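Local coordinates for DegV family protein (Eubacterium eligens, PDB 3FDJ) that is of unknown function but belongs to the DegV family, whose members characteristically bind fatty acids, so it probably binds a fatty acid or similar lipid, at residues V81-G89 / S191-I199; R154-L165 / Y264-C275. All coordinates share one frame; numbering follows the deposited sequence.

Interaction 1: V81-G89 / S191-I199; sequences VTITAGMSG and SSHGTLEAI
Thr-84 and Gly-194 carry the polar link between these two loops. Strand 77-82 delivers the chain to this point. Just after it, Ile-83 N bonds to Asp-9. The hydroxyl of Thr-84 donates to Gly-194 O, Thr-84 OG1 to Gly-194 O 2.6 Å. It comes in the carbonyl plane, on a lone pair, at a C=O...donor angle of 116°. With OG1 anti to the backbone N (chi1 176°), the same oxygen can also turn back to its own loop. There Gly-86 N donates to Thr-84 OG1 at 2.9 Å, an ST turn, so two bonds fix its rotation. The methyl CG2 of Thr-84 also leans on Gly-194 O, at 3.3 Å. Ala-85 N bonds to Asp-114, which ties the loop to its own domain. Gly-86 passes close to the turn, its CA 5.0 Å from the CA of Gly-194, and Gly-86 O faces the methyl CG2 of Thr-195 at 3.9 Å. Met-87 is a selenomethionine. Its bent chain lies alongside the backbone of residues 194-196: Met-87 CG is 3.5 Å from Gly-194 O and Met-87 SE 3.9 Å from Leu-196 N. Gly-194 closes a type I turn from Ser-191, and its positive phi suits glycine. Ser-191 OG steadies this turn through an ST turn to His-193 N and a bond to Thr-195 OG1. Hexaethylene glycol, probably from the crystallisation liquor, lies by Met-87 and bonds Ser-88 OG. Thus the loop after strand 77-82 of one sheet meets the beta-hairpin turn joining strands 184-190 and 196-203 of the other, consistent with the edge of the DegV family's lipid-binding cleft.

Interaction 2: R154-L165 / Y264-C275; sequences RLFCSLKSLHNL and YYAERGGIILSC. With NA (sodium ion), chain E.
Leu-155 and Ile-272 meet in the tight part of this contact, between the strands, where Leu-155 CD1 presses on Ile-272 CG2 at 3.4 Å, closer than usual for two carbons. Strands 154-159 and 271-275 run antiparallel here, at 164°. Three hydrogen-bonded pairs, Arg-154 with Cys-275, Phe-156 with Leu-273 and Ser-158 with Ile-271, hold them together. Ser-274 OG adds a bond to Arg-154 O from above the carbonyl plane. Leu-273 CD1 sits at the edge of the Phe-156 ring.

Beyond the strands, Asn-164 is the hub. With CG anti to the carbonyl carbon, its amide stacks over one face of the Tyr-264 ring, planes 1° apart, while Asn-164 ND2 donates to Tyr-264 O at 2.8 Å. Asn-164 N meets the syn side of Glu-267 OE2 at 2.8 Å, out of the carboxylate plane but nearly straight at 177°. Leu-165 CD2 lies against Tyr-265 CD1 at 3.6 Å.

Water 2 lies between the strand end and the 266-268 turn. It accepts from Lys-160 N and is within bonding distance of the carbonyl O atoms of Ala-266 and Arg-268. The sodium side is looser. The exposed Lys-160 lays its aliphatic chain along Gly-269, Lys-160 CE 3.8 Å from Gly-269 O. Lys-160 O binds the sodium ion at 2.6 Å, with two waters, Ala-179 and Ile-184. The whole is an antiparallel pair at the middle of a six-stranded mixed sheet, with a sodium site just past the strand end.

How the interactions relate
From the N terminus, strand 77-82 leads into segment 81-89, the first half of interaction 1. The chain then passes through residues 154-165, the first half of interaction 2, before 191-199 closes the first loop. Residues 264-275 close the second. The two contacts therefore cross rather than nest. Interaction 1 ties the sheet holding strand 77-82 to the hairpin of strands 184-190 and 196-203 in the other sheet. Interaction 2 joins two neighbouring strands inside that second sheet. They meet directly: Leu-196 CD1 packs on Cys-157 SG at 3.8 Å, and Leu-196 CD2 on Leu-165 CD1 at 3.8 Å.

Interaction 1: V81-G89 / S191-I199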
loop_
_atom_site.group_PDB
_atom_site.type_symbol
_atom_site.label_atom_id
_atom_site.label_comp_id
_atom_site.label_asym_id
_atom_site.label_seq_id
_atom_site.Cartn_x
_atom_site.Cartn_y
_atom_site.Cartn_z
ATOM N N VAL A 81 3.774 -4.001 9.662
ATOM C CA VAL A 81 2.729 -4.127 8.632
ATOM C C VAL A 81 3.387 -4.422 7.292
ATOM O O VAL A 81 4.344 -3.751 6.905
ATOM C CB VAL A 81 1.864 -2.859 8.560
ATOM C CG1 VAL A 81 0.736 -3.010 7.498
ATOM C CG2 VAL A 81 1.262 -2.548 9.951
ATOM N N THR A 82 2.920 -5.461 6.611
ATOM C CA THR A 82 3.501 -5.836 5.332
ATOM C C THR A 82 2.476 -5.799 4.205
ATOM O O THR A 82 1.284 -5.908 4.419
ATOM C CB THR A 82 4.162 -7.250 5.322
ATOM O OG1 THR A 82 3.165 -8.275 5.299
ATOM C CG2 THR A 82 5.115 -7.472 6.548
ATOM N N ILE A 83 2.983 -5.622 2.996
ATOM C CA ILE A 83 2.217 -5.810 1.771
ATOM C C ILE A 83 1.724 -7.268 1.727
ATOM O O ILE A 83 2.335 -8.176 2.312
ATOM C CB ILE A 83 3.096 -5.426 0.554
ATOM C CG1 ILE A 83 2.375 -5.631 -0.804
ATOM C CG2 ILE A 83 4.382 -6.192 0.600
ATOM C CD1 ILE A 83 3.058 -4.866 -1.938
ATOM N N THR A 84 0.590 -7.468 1.068
ATOM C CA THR A 84 -0.057 -8.760 0.965
ATOM C C THR A 84 0.875 -9.955 0.728
ATOM O O THR A 84 1.712 -9.990 -0.199
ATOM C CB THR A 84 -1.154 -8.740 -0.124
ATOM O OG1 THR A 84 -1.702 -10.055 -0.246
ATOM C CG2 THR A 84 -0.608 -8.255 -1.473
ATOM N N ALA A 85 0.705 -10.955 1.583
ATOM C CA ALA A 85 1.402 -12.219 1.419
ATOM C C ALA A 85 0.917 -12.933 0.159
ATOM O O ALA A 85 1.561 -13.856 -0.329
ATOM C CB ALA A 85 1.175 -13.095 2.643
ATOM N N GLY A 86 -0.217 -12.499 -0.373
ATOM C CA GLY A 86 -0.774 -13.072 -1.579
ATOM C C GLY A 86 -0.043 -12.677 -2.839
ATOM O O GLY A 86 -0.259 -13.309 -3.887
HETATM N N MSE A 87 0.776 -11.625 -2.792
HETATM C CA MSE A 87 1.503 -11.177 -3.980
HETATM C C MSE A 87 2.993 -10.933 -3.823
HETATM O O MSE A 87 3.667 -10.559 -4.794
HETATM C CB MSE A 87 0.823 -9.937 -4.509
HETATM C CG MSE A 87 -0.600 -10.299 -4.890
HETATM SE SE MSE A 87 -1.124 -9.349 -6.392
HETATM C CE MSE A 87 -1.412 -7.911 -5.226
ATOM N N SER A 88 3.517 -11.180 -2.624
ATOM C CA SER A 88 4.890 -10.834 -2.325
ATOM C C SER A 88 5.436 -11.727 -1.235
ATOM O O SER A 88 4.708 -12.118 -0.330
ATOM C CB SER A 88 4.945 -9.383 -1.855
ATOM O OG SER A 88 6.224 -8.992 -1.400
ATOM N N GLY A 89 6.743 -11.980 -1.306
ATOM C CA GLY A 89 7.498 -12.611 -0.221
ATOM C C GLY A 89 7.831 -11.721 0.979
ATOM O O GLY A 89 8.526 -12.145 1.909
ATOM N N SER A 191 -8.607 -8.284 -3.179
ATOM C CA SER A 191 -9.517 -9.418 -2.962
ATOM C C SER A 191 -9.398 -9.952 -1.534
ATOM O O SER A 191 -8.471 -9.619 -0.791
ATOM C CB SER A 191 -9.202 -10.558 -3.927
ATOM O OG SER A 191 -8.065 -11.280 -3.480
ATOM N N SER A 192 -10.329 -10.826 -1.181
ATOM C CA SER A 192 -10.294 -11.510 0.093
ATOM C C SER A 192 -9.047 -12.397 0.240
ATOM O O SER A 192 -8.704 -12.788 1.353
ATOM C CB SER A 192 -11.549 -12.370 0.250
ATOM O OG SER A 192 -11.463 -13.486 -0.627
ATOM N N HIS A 193 -8.386 -12.724 -0.871
ATOM C CA HIS A 193 -7.130 -13.487 -0.848
ATOM C C HIS A 193 -5.890 -12.623 -0.919
ATOM O O HIS A 193 -4.781 -13.151 -1.094
ATOM C CB HIS A 193 -7.091 -14.467 -2.025
ATOM C CG HIS A 193 -8.291 -15.348 -2.098
ATOM N ND1 HIS A 193 -8.512 -16.373 -1.204
ATOM C CD2 HIS A 193 -9.352 -15.341 -2.938
ATOM C CE1 HIS A 193 -9.653 -16.972 -1.495
ATOM N NE2 HIS A 193 -10.185 -16.364 -2.541
ATOM N N GLY A 194 -6.056 -11.303 -0.831
ATOM C CA GLY A 194 -4.933 -10.414 -0.929
ATOM C C GLY A 194 -4.314 -10.380 -2.310
ATOM O O GLY A 194 -3.096 -10.234 -2.444
ATOM N N THR A 195 -5.150 -10.463 -3.342
ATOM C CA THR A 195 -4.685 -10.338 -4.703
ATOM C C THR A 195 -5.456 -9.226 -5.406
ATOM O O THR A 195 -6.441 -8.701 -4.880
ATOM C CB THR A 195 -4.861 -11.656 -5.471
ATOM O OG1 THR A 195 -6.251 -12.008 -5.487
ATOM C CG2 THR A 195 -4.052 -12.780 -4.809
ATOM N N LEU A 196 -4.995 -8.848 -6.585
ATOM C CA LEU A 196 -5.605 -7.761 -7.331
ATOM C C LEU A 196 -6.757 -8.350 -8.124
ATOM O O LEU A 196 -6.553 -9.238 -8.953
ATOM C CB LEU A 196 -4.599 -7.116 -8.275
ATOM C CG LEU A 196 -5.105 -5.985 -9.162
ATOM C CD1 LEU A 196 -5.738 -4.827 -8.386
ATOM C CD2 LEU A 196 -3.952 -5.469 -10.023
ATOM N N GLU A 197 -7.963 -7.896 -7.815
ATOM C CA GLU A 197 -9.169 -8.390 -8.462
ATOM C C GLU A 197 -9.669 -7.282 -9.382
ATOM O O GLU A 197 -10.030 -6.231 -8.902
ATOM C CB GLU A 197 -10.195 -8.678 -7.382
ATOM C CG GLU A 197 -11.461 -9.335 -7.816
ATOM C CD GLU A 197 -12.033 -10.101 -6.646
ATOM O OE1 GLU A 197 -12.466 -9.439 -5.675
ATOM O OE2 GLU A 197 -11.987 -11.356 -6.663
ATOM N N ALA A 198 -9.685 -7.516 -10.693
ATOM C CA ALA A 198 -10.132 -6.483 -11.629
ATOM C C ALA A 198 -11.668 -6.394 -11.599
ATOM O O ALA A 198 -12.356 -7.400 -11.670
ATOM C CB ALA A 198 -9.604 -6.781 -13.052
ATOM N N ILE A 199 -12.178 -5.183 -11.445
ATOM C CA ILE A 199 -13.602 -4.913 -11.339
ATOM C C ILE A 199 -14.146 -4.538 -12.715
ATOM O O ILE A 199 -15.271 -4.873 -13.063
ATOM C CB ILE A 199 -13.859 -3.707 -10.384
ATOM C CG1 ILE A 199 -13.727 -4.139 -8.927
ATOM C CG2 ILE A 199 -15.250 -3.082 -10.654
ATOM C CD1 ILE A 199 -13.860 -3.005 -7.958
#

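Interaction 2: R154-L165 / Y264-C275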
loop_
_atom_site.group_PDB
_atom_site.type_symbol
_atom_site.label_atom_id
_atom_site.label_comp_id
_atom_site.label_asym_id
_atom_site.label_seq_id
_atom_site.Cartn_x
_atom_site.Cartn_y
_atom_site.Cartn_z
ATOM N N ARG A 154 -11.322 -1.278 2.906
ATOM C CA ARG A 154 -11.290 -1.716 1.527
ATOM C C ARG A 154 -10.274 -0.916 0.749
ATOM O O ARG A 154 -9.888 0.178 1.164
ATOM C CB ARG A 154 -12.640 -1.520 0.864
ATOM C CG ARG A 154 -13.754 -2.413 1.416
ATOM C CD ARG A 154 -13.562 -3.911 1.119
ATOM N NE ARG A 154 -13.445 -4.183 -0.311
ATOM C CZ ARG A 154 -14.443 -4.339 -1.176
ATOM N NH1 ARG A 154 -15.712 -4.291 -0.781
ATOM N NH2 ARG A 154 -14.162 -4.584 -2.464
ATOM N N LEU A 155 -9.869 -1.460 -0.391
ATOM C CA LEU A 155 -8.993 -0.774 -1.310
ATOM C C LEU A 155 -9.538 -0.856 -2.722
ATOM O O LEU A 155 -9.971 -1.921 -3.165
ATOM C CB LEU A 155 -7.585 -1.378 -1.275
ATOM C CG LEU A 155 -6.576 -0.761 -2.255
ATOM C CD1 LEU A 155 -5.185 -0.704 -1.606
ATOM C CD2 LEU A 155 -6.531 -1.507 -3.562
ATOM N N PHE A 156 -9.463 0.258 -3.437
ATOM C CA PHE A 156 -9.763 0.290 -4.855
ATOM C C PHE A 156 -8.633 1.001 -5.582
ATOM O O PHE A 156 -7.948 1.874 -5.005
ATOM C CB PHE A 156 -11.087 1.014 -5.113
ATOM C CG PHE A 156 -12.269 0.353 -4.485
ATOM C CD1 PHE A 156 -12.861 -0.766 -5.081
ATOM C CD2 PHE A 156 -12.774 0.810 -3.273
ATOM C CE1 PHE A 156 -13.930 -1.410 -4.476
ATOM C CE2 PHE A 156 -13.861 0.175 -2.682
ATOM C CZ PHE A 156 -14.431 -0.936 -3.275
ATOM N N CYS A 157 -8.436 0.655 -6.847
ATOM C CA CYS A 157 -7.407 1.303 -7.633
ATOM C C CYS A 157 -7.907 1.549 -9.043
ATOM O O CYS A 157 -8.843 0.906 -9.494
ATOM C CB CYS A 157 -6.122 0.484 -7.647
ATOM S SG CYS A 157 -6.278 -1.114 -8.383
ATOM N N SER A 158 -7.284 2.500 -9.711
ATOM C CA SER A 158 -7.471 2.695 -11.144
ATOM C C SER A 158 -6.102 2.852 -11.793
ATOM O O SER A 158 -5.344 3.779 -11.462
ATOM C CB SER A 158 -8.336 3.922 -11.395
ATOM O OG SER A 158 -8.591 4.054 -12.786
ATOM N N LEU A 159 -5.769 1.939 -12.693
ATOM C CA LEU A 159 -4.451 1.865 -13.295
ATOM C C LEU A 159 -4.514 2.096 -14.802
ATOM O O LEU A 159 -5.318 1.480 -15.493
ATOM C CB LEU A 159 -3.817 0.513 -12.990
ATOM C CG LEU A 159 -3.843 0.094 -11.526
ATOM C CD1 LEU A 159 -3.102 -1.231 -11.341
ATOM C CD2 LEU A 159 -3.226 1.196 -10.617
ATOM N N LYS A 160 -3.649 2.963 -15.314
ATOM C CA LYS A 160 -3.612 3.279 -16.729
ATOM C C LYS A 160 -2.732 2.317 -17.497
ATOM O O LYS A 160 -2.823 2.232 -18.731
ATOM C CB LYS A 160 -3.117 4.718 -16.943
ATOM C CG LYS A 160 -3.996 5.751 -16.245
ATOM C CD LYS A 160 -3.722 7.169 -16.737
ATOM C CE LYS A 160 -4.693 8.165 -16.096
ATOM N NZ LYS A 160 -4.557 9.509 -16.706
ATOM N N SER A 161 -1.856 1.627 -16.782
ATOM C CA SER A 161 -1.015 0.577 -17.361
ATOM C C SER A 161 -0.745 -0.482 -16.308
ATOM O O SER A 161 -0.508 -0.139 -15.152
ATOM C CB SER A 161 0.299 1.166 -17.867
ATOM O OG SER A 161 1.230 0.135 -18.229
ATOM N N LEU A 162 -0.773 -1.750 -16.721
ATOM C CA LEU A 162 -0.513 -2.888 -15.850
ATOM C C LEU A 162 0.651 -3.717 -16.377
ATOM O O LEU A 162 0.779 -4.891 -16.059
ATOM C CB LEU A 162 -1.780 -3.745 -15.701
ATOM C CG LEU A 162 -2.931 -3.043 -14.954
ATOM C CD1 LEU A 162 -3.773 -2.222 -15.903
ATOM C CD2 LEU A 162 -3.793 -4.048 -14.203
ATOM N N HIS A 163 1.545 -3.080 -17.140
ATOM C CA HIS A 163 2.647 -3.798 -17.759
ATOM C C HIS A 163 3.603 -4.392 -16.708
ATOM O O HIS A 163 4.029 -5.546 -16.824
ATOM C CB HIS A 163 3.401 -2.847 -18.676
ATOM C CG HIS A 163 4.619 -3.440 -19.288
ATOM N ND1 HIS A 163 4.560 -4.372 -20.297
ATOM C CD2 HIS A 163 5.933 -3.214 -19.051
ATOM C CE1 HIS A 163 5.790 -4.712 -20.644
ATOM N NE2 HIS A 163 6.641 -4.015 -19.911
ATOM N N ASN A 164 3.940 -3.602 -15.700
ATOM C CA ASN A 164 4.866 -4.080 -14.656
ATOM C C ASN A 164 4.271 -5.192 -13.784
ATOM O O ASN A 164 4.951 -6.184 -13.451
ATOM C CB ASN A 164 5.394 -2.896 -13.830
ATOM C CG ASN A 164 6.243 -1.951 -14.659
ATOM O OD1 ASN A 164 6.820 -2.353 -15.670
ATOM N ND2 ASN A 164 6.313 -0.691 -14.248
ATOM N N LEU A 165 3.002 -5.056 -13.413
ATOM C CA LEU A 165 2.292 -6.153 -12.768
ATOM C C LEU A 165 2.309 -7.417 -13.630
ATOM O O LEU A 165 2.641 -8.499 -13.152
ATOM C CB LEU A 165 0.838 -5.774 -12.450
ATOM C CG LEU A 165 0.636 -4.811 -11.289
ATOM C CD1 LEU A 165 -0.717 -4.093 -11.446
ATOM C CD2 LEU A 165 0.769 -5.496 -9.932
ATOM N N TYR A 264 6.079 1.895 -9.121
ATOM C CA TYR A 264 6.475 0.883 -10.101
ATOM C C TYR A 264 5.270 0.048 -10.575
ATOM O O TYR A 264 5.083 -0.129 -11.772
ATOM C CB TYR A 264 7.597 -0.015 -9.542
ATOM C CG TYR A 264 7.962 -1.157 -10.444
ATOM C CD1 TYR A 264 8.780 -0.941 -11.548
ATOM C CD2 TYR A 264 7.470 -2.441 -10.232
ATOM C CE1 TYR A 264 9.087 -1.964 -12.423
ATOM C CE2 TYR A 264 7.804 -3.501 -11.113
ATOM C CZ TYR A 264 8.612 -3.244 -12.199
ATOM O OH TYR A 264 8.953 -4.229 -13.092
ATOM N N TYR A 265 4.472 -0.448 -9.636
ATOM C CA TYR A 265 3.389 -1.374 -9.960
ATOM C C TYR A 265 2.083 -0.700 -10.368
ATOM O O TYR A 265 1.343 -1.247 -11.196
ATOM C CB TYR A 265 3.163 -2.356 -8.804
ATOM C CG TYR A 265 4.147 -3.504 -8.796
ATOM C CD1 TYR A 265 4.212 -4.395 -9.879
ATOM C CD2 TYR A 265 5.040 -3.700 -7.728
ATOM C CE1 TYR A 265 5.123 -5.452 -9.888
ATOM C CE2 TYR A 265 5.937 -4.762 -7.734
ATOM C CZ TYR A 265 5.965 -5.632 -8.804
ATOM O OH TYR A 265 6.873 -6.665 -8.839
ATOM N N ALA A 266 1.784 0.468 -9.806
ATOM C CA ALA A 266 0.585 1.226 -10.226
ATOM C C ALA A 266 0.798 2.007 -11.520
ATOM O O ALA A 266 -0.156 2.266 -12.261
ATOM C CB ALA A 266 0.092 2.147 -9.111
ATOM N N GLU A 267 2.048 2.379 -11.767
ATOM C CA GLU A 267 2.509 3.094 -12.970
ATOM C C GLU A 267 2.018 4.531 -13.073
ATOM O O GLU A 267 1.136 4.963 -12.343
ATOM C CB GLU A 267 2.256 2.293 -14.248
ATOM C CG GLU A 267 3.027 0.986 -14.216
ATOM C CD GLU A 267 3.155 0.302 -15.563
ATOM O OE1 GLU A 267 3.513 0.986 -16.556
ATOM O OE2 GLU A 267 2.946 -0.936 -15.602
ATOM N N ARG A 268 2.654 5.281 -13.961
ATOM C CA ARG A 268 2.310 6.672 -14.143
ATOM C C ARG A 268 0.821 6.801 -14.413
ATOM O O ARG A 268 0.255 6.062 -15.227
ATOM C CB ARG A 268 3.098 7.265 -15.315
ATOM C CG ARG A 268 3.440 8.691 -15.144
ATOM C CD ARG A 268 4.616 9.049 -16.063
ATOM N NE ARG A 268 5.699 9.673 -15.311
ATOM C CZ ARG A 268 6.979 9.695 -15.685
ATOM N NH1 ARG A 268 7.378 9.100 -16.805
ATOM N NH2 ARG A 268 7.870 10.316 -14.923
ATOM N N GLY A 269 0.198 7.730 -13.695
ATOM C CA GLY A 269 -1.220 8.011 -13.829
ATOM C C GLY A 269 -2.064 7.291 -12.797
ATOM O O GLY A 269 -3.239 7.605 -12.606
ATOM N N GLY A 270 -1.493 6.287 -12.148
ATOM C CA GLY A 270 -2.257 5.413 -11.288
ATOM C C GLY A 270 -2.731 6.055 -9.997
ATOM O O GLY A 270 -2.087 6.995 -9.455
ATOM N N ILE A 271 -3.876 5.557 -9.521
ATOM C CA ILE A 271 -4.480 5.956 -8.251
ATOM C C ILE A 271 -4.730 4.709 -7.407
ATOM O O ILE A 271 -5.123 3.670 -7.943
ATOM C CB ILE A 271 -5.836 6.654 -8.489
ATOM C CG1 ILE A 271 -5.640 7.988 -9.225
ATOM C CG2 ILE A 271 -6.599 6.832 -7.171
ATOM C CD1 ILE A 271 -4.951 9.036 -8.412
ATOM N N ILE A 272 -4.510 4.799 -6.100
ATOM C CA ILE A 272 -4.957 3.758 -5.176
ATOM C C ILE A 272 -5.636 4.443 -3.994
ATOM O O ILE A 272 -5.123 5.424 -3.466
ATOM C CB ILE A 272 -3.797 2.902 -4.637
ATOM C CG1 ILE A 272 -2.810 2.495 -5.738
ATOM C CG2 ILE A 272 -4.362 1.683 -3.905
ATOM C CD1 ILE A 272 -1.580 1.768 -5.189
ATOM N N LEU A 273 -6.781 3.927 -3.581
ATOM C CA LEU A 273 -7.470 4.469 -2.440
ATOM C C LEU A 273 -7.888 3.415 -1.461
ATOM O O LEU A 273 -8.164 2.277 -1.826
ATOM C CB LEU A 273 -8.664 5.345 -2.834
ATOM C CG LEU A 273 -10.021 4.810 -3.211
ATOM C CD1 LEU A 273 -10.836 4.340 -1.956
ATOM C CD2 LEU A 273 -10.796 5.921 -3.946
ATOM N N SER A 274 -7.889 3.786 -0.199
ATOM C CA SER A 274 -8.399 2.925 0.830
ATOM C C SER A 274 -9.329 3.671 1.763
ATOM O O SER A 274 -9.186 4.889 1.964
ATOM C CB SER A 274 -7.249 2.275 1.590
ATOM O OG SER A 274 -7.759 1.330 2.509
ATOM N N CYS A 275 -10.306 2.947 2.314
ATOM C CA CYS A 275 -11.284 3.559 3.216
ATOM C C CYS A 275 -11.729 2.622 4.315
ATOM O O CYS A 275 -11.679 1.403 4.165
ATOM C CB CYS A 275 -12.506 4.028 2.445
ATOM S SG CYS A 275 -13.395 2.739 1.604
HETATM NA NA NA E . -4.440 2.726 -20.668
HETATM O O HOH W 1 -5.685 6.325 -12.647
HETATM O O HOH W 2 -1.166 3.706 -14.233
HETATM O O HOH W 3 1.814 -2.450 -13.577
HETATM O O HOH W 4 -4.674 4.817 -20.337
HETATM O O HOH W 5 -2.582 3.321 -21.847
#